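Local structure of plantacyanin (Spinacia oleracea, 1F56) at residues I5-N10 and M84-N89; N35-N40 and R51-Y56. The protein probably carries single electrons as a basic blue copper protein of the cupredoxin fold, holding one copper ion. All coordinates share one frame; numbering follows the deposited sequence.

Interaction 1: residues I5-N10 and M84-N89; sequences IGWSFN and MKIAIN
Sulfur and its methyl group dominate this contact, which has no hydrogen bond between its two segments. M84 leaves the backbone with CG anti to its carbonyl carbon; chi1 and chi2 bring SD over F9, and the bend at chi3 (90°) turns CE toward W7. CE lies over the five-membered ring of W7 in a CH-pi contact, 3.5 Å from its centroid and only 5° off the normal. SD sits over the face of the F9 ring, 4.4 Å from that centroid, a Met-aromatic contact. Van der Waals packing adds to this: M84 CG lies 3.4 Å from S8 O, and M84 CE is also close to the S8 backbone. On the six-membered side of the indole, W7 CZ3 meets I86 CG1 obliquely at 4.1 Å. The polar end of the indole is engaged elsewhere, NE1 bonding to N35 O, and F27 meets the ring edge-to-face. An alanine in place of W7 would remove the surface under CE and the NE1 bond, and would probably leave the M84 thioether less firmly oriented. M84 binds the copper with H34, C74 and H79, so its orientation is likely to bear on the site; F9 packs against both histidines. The arrangement is the methionine side of a cupredoxin type 1 copper site, its thioether backed by aromatic rings.

Interaction 2: residues N35-N40 and R51-Y56; sequences NVVAVN and RGARTY
V36 and Y56 exchange two backbone hydrogen bonds, forming a hydrogen-bonded pair of an antiparallel sheet, part of the cupredoxin beta barrel. V36 N donates to Y56 O over 2.9 Å and is nearly straight at 164°. In the other direction, Y56 N gives to V36 O at 2.8 Å, more bent at 145°; both donors lie in the plane of the carbonyl they use. Two residues further along strand 36-39, A38 N bonds R54 O, approaching almost along the C=O axis. The return link is made by a water, which donates to A38 O at 2.7 Å and accepts from R54 N at 3.0 Å. Toward the copper end, the amide of N35 is held by S75, its ND2 bonding to S75 OG, beside the ligand C74. Weaker CA-H...O contacts, from T55 CA to V36 O and from V37 CA to R54 O, fill in between the main bonds.

Packing differs on the two faces. V36 and Y56 share one: V36 rests on F72 and W7, and D61 and I63 of strand 60-64 meet both residues. Y56 has CG anti to its carbonyl carbon; this chi1 of -59° brings the ring alongside V36, and the ring's own rotation leaves CD1 3.5 Å from V36 O, with that oxygen at the ring edge. On the other face V37 crosses T55 obliquely, CG2 lying 3.7 Å from T55 OG1, while V37 CG1 reaches the methyl CB of A53 at 3.8 Å.

In the fold
Both contacts reach the four-stranded antiparallel sheet, where strands 54-56 and 85-90 are the outermost and 36-39 and 68-73 lie between. Interaction 2 lies within it, pairing two neighbours through backbone hydrogen bonds and a water, at a margin where T55 and R54 are exposed. Interaction 1 lies nearer the centre of the chain and joins M84 and the start of strand 85-90, at the far edge, to the loop after strand 2-6, a strand of the other sheet; it relies on aromatic faces, a thioether and no hydrogen bond. They touch at the indole of W7, against N35 and V36; both approach the copper, through M84 as a ligand and N35 beside C74.

Interaction 1: residues I5-N10 and M84-N89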
ATOM      1  N   ILE A   5      -4.319   7.022   4.466  1.00 15.46           N
ATOM      2  CA  ILE A   5      -4.531   5.594   4.733  1.00 15.14           C
ATOM      3  C   ILE A   5      -3.923   5.262   6.102  1.00 14.32           C
ATOM      4  O   ILE A   5      -2.812   5.681   6.399  1.00 16.00           O
ATOM      5  CB  ILE A   5      -3.858   4.692   3.658  1.00 13.13           C
ATOM      6  CG1 ILE A   5      -4.527   4.906   2.300  1.00 23.86           C
ATOM      7  CG2 ILE A   5      -4.008   3.216   4.038  1.00 15.01           C
ATOM      8  CD1 ILE A   5      -6.015   4.567   2.305  1.00 26.99           C
ATOM      9  N   GLY A   6      -4.654   4.540   6.948  1.00 15.20           N
ATOM     10  CA  GLY A   6      -4.109   4.177   8.254  1.00 13.86           C
ATOM     11  C   GLY A   6      -3.325   2.903   8.006  1.00 15.03           C
ATOM     12  O   GLY A   6      -3.900   1.815   7.908  1.00 18.80           O
ATOM     13  N   TRP A   7      -2.011   3.032   7.878  1.00 13.84           N
ATOM     14  CA  TRP A   7      -1.158   1.883   7.572  1.00 14.20           C
ATOM     15  C   TRP A   7      -0.765   1.107   8.819  1.00 13.37           C
ATOM     16  O   TRP A   7       0.172   1.469   9.523  1.00 14.05           O
ATOM     17  CB  TRP A   7       0.089   2.379   6.831  1.00 10.20           C
ATOM     18  CG  TRP A   7       0.854   1.323   6.096  1.00 17.27           C
ATOM     19  CD1 TRP A   7       2.204   1.093   6.172  1.00 16.68           C
ATOM     20  CD2 TRP A   7       0.340   0.395   5.128  1.00 13.31           C
ATOM     21  NE1 TRP A   7       2.561   0.091   5.308  1.00  8.74           N
ATOM     22  CE2 TRP A   7       1.442  -0.363   4.655  1.00 11.37           C
ATOM     23  CE3 TRP A   7      -0.942   0.131   4.607  1.00 17.85           C
ATOM     24  CZ2 TRP A   7       1.306  -1.368   3.686  1.00  9.70           C
ATOM     25  CZ3 TRP A   7      -1.082  -0.872   3.633  1.00 22.87           C
ATOM     26  CH2 TRP A   7       0.045  -1.609   3.183  1.00 21.19           C
ATOM     27  N   SER A   8      -1.501   0.039   9.094  1.00 17.17           N
ATOM     28  CA  SER A   8      -1.236  -0.793  10.257  1.00 22.63           C
ATOM     29  C   SER A   8      -1.668  -2.222   9.950  1.00 20.59           C
ATOM     30  O   SER A   8      -2.191  -2.491   8.869  1.00 24.04           O
ATOM     31  CB  SER A   8      -2.012  -0.274  11.462  1.00 28.56           C
ATOM     32  OG  SER A   8      -1.618  -0.973  12.632  1.00 50.58           O
ATOM     33  N   PHE A   9      -1.460  -3.137  10.891  1.00 21.23           N
ATOM     34  CA  PHE A   9      -1.857  -4.530  10.666  1.00 24.81           C
ATOM     35  C   PHE A   9      -3.323  -4.557  10.255  1.00 26.68           C
ATOM     36  O   PHE A   9      -3.743  -5.369   9.439  1.00 28.49           O
ATOM     37  CB  PHE A   9      -1.595  -5.350  11.932  1.00 34.06           C
ATOM     38  CG  PHE A   9      -0.125  -5.528  12.231  1.00 33.51           C
ATOM     39  CD1 PHE A   9       0.603  -6.538  11.614  1.00 28.59           C
ATOM     40  CD2 PHE A   9       0.539  -4.644  13.076  1.00 28.42           C
ATOM     41  CE1 PHE A   9       1.971  -6.664  11.831  1.00 19.03           C
ATOM     42  CE2 PHE A   9       1.909  -4.758  13.303  1.00 31.98           C
ATOM     43  CZ  PHE A   9       2.625  -5.767  12.679  1.00 32.37           C
ATOM     44  N   ASN A  10      -4.105  -3.650  10.818  1.00 28.10           N
ATOM     45  CA  ASN A  10      -5.503  -3.557  10.442  1.00 29.68           C
ATOM     46  C   ASN A  10      -5.583  -2.262   9.631  1.00 26.47           C
ATOM     47  O   ASN A  10      -5.778  -1.177  10.184  1.00 26.26           O
ATOM     48  CB  ASN A  10      -6.398  -3.488  11.684  1.00 35.90           C
ATOM     49  CG  ASN A  10      -7.874  -3.395  11.331  1.00 59.12           C
ATOM     50  OD1 ASN A  10      -8.392  -2.313  11.041  1.00 73.53           O
ATOM     51  ND2 ASN A  10      -8.556  -4.535  11.335  1.00 74.43           N
ATOM     52  N   MET A  84      -1.107  -6.792   6.400  1.00 20.78           N
ATOM     53  CA  MET A  84      -0.666  -5.523   5.857  1.00 20.51           C
ATOM     54  C   MET A  84      -0.462  -5.581   4.342  1.00 18.61           C
ATOM     55  O   MET A  84       0.657  -5.668   3.839  1.00 13.70           O
ATOM     56  CB  MET A  84       0.602  -5.043   6.560  1.00 25.51           C
ATOM     57  CG  MET A  84       0.341  -4.500   7.950  1.00 25.83           C
ATOM     58  SD  MET A  84       1.718  -3.526   8.588  1.00 22.54           S
ATOM     59  CE  MET A  84       1.282  -1.833   8.000  1.00 20.30           C
ATOM     60  N   LYS A  85      -1.568  -5.540   3.616  1.00 16.81           N
ATOM     61  CA  LYS A  85      -1.512  -5.559   2.156  1.00 21.28           C
ATOM     62  C   LYS A  85      -2.850  -5.026   1.644  1.00 23.24           C
ATOM     63  O   LYS A  85      -3.885  -5.252   2.279  1.00 20.23           O
ATOM     64  CB  LYS A  85      -1.311  -6.995   1.646  1.00 12.87           C
ATOM     65  CG  LYS A  85      -2.469  -7.904   2.040  1.00 22.17           C
ATOM     66  CD  LYS A  85      -2.616  -9.104   1.129  1.00 36.72           C
ATOM     67  CE  LYS A  85      -1.592 -10.175   1.389  1.00 39.87           C
ATOM     68  NZ  LYS A  85      -1.871 -11.372   0.535  1.00 39.24           N
ATOM     69  N   ILE A  86      -2.832  -4.301   0.527  1.00 18.07           N
ATOM     70  CA  ILE A  86      -4.074  -3.814  -0.055  1.00 15.47           C
ATOM     71  C   ILE A  86      -3.985  -3.744  -1.562  1.00 18.60           C
ATOM     72  O   ILE A  86      -2.908  -3.551  -2.135  1.00 14.49           O
ATOM     73  CB  ILE A  86      -4.486  -2.407   0.433  1.00 27.29           C
ATOM     74  CG1 ILE A  86      -3.341  -1.421   0.238  1.00 20.34           C
ATOM     75  CG2 ILE A  86      -4.958  -2.470   1.868  1.00 44.31           C
ATOM     76  CD1 ILE A  86      -3.738   0.023   0.555  1.00 28.69           C
ATOM     77  N   ALA A  87      -5.139  -3.926  -2.192  1.00 12.69           N
ATOM     78  CA  ALA A  87      -5.271  -3.871  -3.631  1.00 17.14           C
ATOM     79  C   ALA A  87      -6.337  -2.806  -3.855  1.00 22.51           C
ATOM     80  O   ALA A  87      -7.460  -2.923  -3.357  1.00 24.71           O
ATOM     81  CB  ALA A  87      -5.731  -5.214  -4.171  1.00 18.41           C
ATOM     82  N   ILE A  88      -5.969  -1.751  -4.575  1.00 22.33           N
ATOM     83  CA  ILE A  88      -6.881  -0.651  -4.871  1.00 19.42           C
ATOM     84  C   ILE A  88      -7.137  -0.642  -6.377  1.00 21.89           C
ATOM     85  O   ILE A  88      -6.189  -0.727  -7.162  1.00 17.72           O
ATOM     86  CB  ILE A  88      -6.239   0.704  -4.487  1.00 24.68           C
ATOM     87  CG1 ILE A  88      -5.891   0.716  -3.000  1.00 22.03           C
ATOM     88  CG2 ILE A  88      -7.171   1.869  -4.861  1.00 21.71           C
ATOM     89  CD1 ILE A  88      -7.081   0.569  -2.095  1.00 37.91           C
ATOM     90  N   ASN A  89      -8.407  -0.576  -6.776  1.00 24.03           N
ATOM     91  CA  ASN A  89      -8.759  -0.505  -8.194  1.00 18.30           C
ATOM     92  C   ASN A  89      -9.018   0.966  -8.490  1.00 21.39           C
ATOM     93  O   ASN A  89     -10.021   1.527  -8.050  1.00 20.41           O
ATOM     94  CB  ASN A  89     -10.022  -1.309  -8.502  1.00 27.72           C
ATOM     95  CG  ASN A  89     -10.385  -1.287  -9.991  1.00 26.31           C
ATOM     96  OD1 ASN A  89     -11.495  -1.640 -10.377  1.00 32.20           O
ATOM     97  ND2 ASN A  89      -9.446  -0.882 -10.822  1.00 28.13           N
TER

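Interaction 2: residues N35-N40 and R51-Y56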
ATOM      1  N   ASN A  35       6.805  -0.241   6.410  1.00 16.78           N
ATOM      2  CA  ASN A  35       7.222   0.332   5.147  1.00 14.67           C
ATOM      3  C   ASN A  35       6.078   0.072   4.170  1.00 14.36           C
ATOM      4  O   ASN A  35       5.122  -0.660   4.496  1.00 10.61           O
ATOM      5  CB  ASN A  35       8.551  -0.270   4.661  1.00 17.29           C
ATOM      6  CG  ASN A  35       8.438  -1.712   4.241  1.00 23.62           C
ATOM      7  OD1 ASN A  35       7.370  -2.317   4.294  1.00 34.52           O
ATOM      8  ND2 ASN A  35       9.558  -2.276   3.810  1.00 29.28           N
ATOM      9  N   VAL A  36       6.136   0.719   3.006  1.00 15.01           N
ATOM     10  CA  VAL A  36       5.130   0.543   1.972  1.00 14.42           C
ATOM     11  C   VAL A  36       5.871   0.164   0.692  1.00 14.34           C
ATOM     12  O   VAL A  36       6.688   0.925   0.200  1.00 15.53           O
ATOM     13  CB  VAL A  36       4.344   1.834   1.706  1.00 20.37           C
ATOM     14  CG1 VAL A  36       3.253   1.560   0.670  1.00 18.55           C
ATOM     15  CG2 VAL A  36       3.760   2.366   3.017  1.00 22.14           C
ATOM     16  N   VAL A  37       5.595  -1.023   0.173  1.00  8.82           N
ATOM     17  CA  VAL A  37       6.247  -1.478  -1.042  1.00 14.24           C
ATOM     18  C   VAL A  37       5.170  -1.635  -2.118  1.00 16.25           C
ATOM     19  O   VAL A  37       4.167  -2.312  -1.878  1.00 12.45           O
ATOM     20  CB  VAL A  37       6.953  -2.843  -0.810  1.00 14.54           C
ATOM     21  CG1 VAL A  37       7.783  -3.223  -2.044  1.00 13.04           C
ATOM     22  CG2 VAL A  37       7.854  -2.764   0.438  1.00 13.05           C
ATOM     23  N   ALA A  38       5.371  -0.992  -3.273  1.00 10.27           N
ATOM     24  CA  ALA A  38       4.439  -1.082  -4.397  1.00 15.18           C
ATOM     25  C   ALA A  38       4.860  -2.317  -5.171  1.00 14.73           C
ATOM     26  O   ALA A  38       5.962  -2.372  -5.715  1.00 15.33           O
ATOM     27  CB  ALA A  38       4.541   0.181  -5.295  1.00  5.11           C
ATOM     28  N   VAL A  39       3.979  -3.305  -5.232  1.00 14.36           N
ATOM     29  CA  VAL A  39       4.309  -4.567  -5.888  1.00 13.22           C
ATOM     30  C   VAL A  39       3.345  -4.890  -7.021  1.00 16.87           C
ATOM     31  O   VAL A  39       2.429  -4.122  -7.297  1.00 17.06           O
ATOM     32  CB  VAL A  39       4.269  -5.726  -4.844  1.00 14.51           C
ATOM     33  CG1 VAL A  39       5.203  -5.416  -3.683  1.00 11.09           C
ATOM     34  CG2 VAL A  39       2.846  -5.904  -4.303  1.00 15.51           C
ATOM     35  N   ASN A  40       3.548  -6.031  -7.678  1.00 20.70           N
ATOM     36  CA  ASN A  40       2.649  -6.439  -8.758  1.00 22.07           C
ATOM     37  C   ASN A  40       1.656  -7.462  -8.194  1.00 18.73           C
ATOM     38  O   ASN A  40       1.724  -7.807  -7.009  1.00 13.98           O
ATOM     39  CB  ASN A  40       3.443  -7.040  -9.930  1.00 22.21           C
ATOM     40  CG  ASN A  40       4.319  -8.207  -9.512  1.00 19.11           C
ATOM     41  OD1 ASN A  40       4.379  -8.581  -8.338  1.00 22.98           O
ATOM     42  ND2 ASN A  40       5.009  -8.791 -10.477  1.00 29.69           N
ATOM     43  N   ARG A  51      11.631  -8.093  -7.848  1.00 15.06           N
ATOM     44  CA  ARG A  51      12.907  -7.387  -7.954  1.00 20.74           C
ATOM     45  C   ARG A  51      12.723  -5.947  -8.436  1.00 18.60           C
ATOM     46  O   ARG A  51      11.971  -5.679  -9.380  1.00 15.22           O
ATOM     47  CB  ARG A  51      13.851  -8.131  -8.898  1.00 23.95           C
ATOM     48  CG  ARG A  51      13.483  -8.008 -10.370  1.00 45.55           C
ATOM     49  CD  ARG A  51      14.248  -9.000 -11.238  1.00 53.98           C
ATOM     50  NE  ARG A  51      13.749 -10.362 -11.068  1.00 67.20           N
ATOM     51  CZ  ARG A  51      14.241 -11.426 -11.696  1.00 74.69           C
ATOM     52  NH1 ARG A  51      15.255 -11.290 -12.543  1.00 71.77           N
ATOM     53  NH2 ARG A  51      13.723 -12.628 -11.476  1.00 74.43           N
ATOM     54  N   GLY A  52      13.405  -5.018  -7.769  1.00 19.68           N
ATOM     55  CA  GLY A  52      13.316  -3.621  -8.154  1.00 16.99           C
ATOM     56  C   GLY A  52      12.108  -2.851  -7.638  1.00 16.90           C
ATOM     57  O   GLY A  52      12.002  -1.641  -7.877  1.00 20.91           O
ATOM     58  N   ALA A  53      11.198  -3.531  -6.945  1.00 15.48           N
ATOM     59  CA  ALA A  53      10.005  -2.880  -6.388  1.00 11.22           C
ATOM     60  C   ALA A  53      10.395  -1.623  -5.602  1.00 12.80           C
ATOM     61  O   ALA A  53      11.468  -1.575  -4.974  1.00 11.34           O
ATOM     62  CB  ALA A  53       9.267  -3.846  -5.479  1.00  8.41           C
ATOM     63  N   ARG A  54       9.526  -0.610  -5.621  1.00 10.63           N
ATOM     64  CA  ARG A  54       9.827   0.630  -4.921  1.00 11.51           C
ATOM     65  C   ARG A  54       9.338   0.626  -3.487  1.00 14.53           C
ATOM     66  O   ARG A  54       8.203   0.255  -3.210  1.00 16.66           O
ATOM     67  CB  ARG A  54       9.251   1.829  -5.692  1.00 15.17           C
ATOM     68  CG  ARG A  54       9.877   1.963  -7.096  1.00 21.13           C
ATOM     69  CD  ARG A  54       9.626   3.306  -7.765  1.00 31.02           C
ATOM     70  NE  ARG A  54      10.195   3.360  -9.117  1.00 23.36           N
ATOM     71  CZ  ARG A  54      11.491   3.333  -9.411  1.00 22.30           C
ATOM     72  NH1 ARG A  54      12.401   3.251  -8.455  1.00 25.45           N
ATOM     73  NH2 ARG A  54      11.885   3.394 -10.673  1.00 31.73           N
ATOM     74  N   THR A  55      10.216   1.038  -2.582  1.00 11.33           N
ATOM     75  CA  THR A  55       9.920   1.094  -1.146  1.00 14.19           C
ATOM     76  C   THR A  55       9.765   2.548  -0.673  1.00 12.33           C
ATOM     77  O   THR A  55      10.461   3.444  -1.154  1.00 12.51           O
ATOM     78  CB  THR A  55      11.059   0.389  -0.332  1.00 11.98           C
ATOM     79  OG1 THR A  55      10.937  -1.028  -0.497  1.00 17.97           O
ATOM     80  CG2 THR A  55      10.978   0.715   1.145  1.00 24.22           C
ATOM     81  N   TYR A  56       8.822   2.770   0.243  1.00 10.11           N
ATOM     82  CA  TYR A  56       8.562   4.092   0.819  1.00 14.39           C
ATOM     83  C   TYR A  56       8.615   3.860   2.325  1.00 12.82           C
ATOM     84  O   TYR A  56       8.063   2.878   2.829  1.00 15.23           O
ATOM     85  CB  TYR A  56       7.198   4.632   0.367  1.00 12.64           C
ATOM     86  CG  TYR A  56       7.061   4.756  -1.138  1.00 13.88           C
ATOM     87  CD1 TYR A  56       6.648   3.664  -1.921  1.00 17.53           C
ATOM     88  CD2 TYR A  56       7.399   5.934  -1.789  1.00 13.28           C
ATOM     89  CE1 TYR A  56       6.588   3.757  -3.309  1.00 13.58           C
ATOM     90  CE2 TYR A  56       7.342   6.032  -3.176  1.00 22.08           C
ATOM     91  CZ  TYR A  56       6.942   4.947  -3.927  1.00 13.49           C
ATOM     92  OH  TYR A  56       6.942   5.038  -5.301  1.00 16.85           O
TER
HETATM   93  O   HOH W   1       7.309  -0.940  -7.584  1.00 13.71           O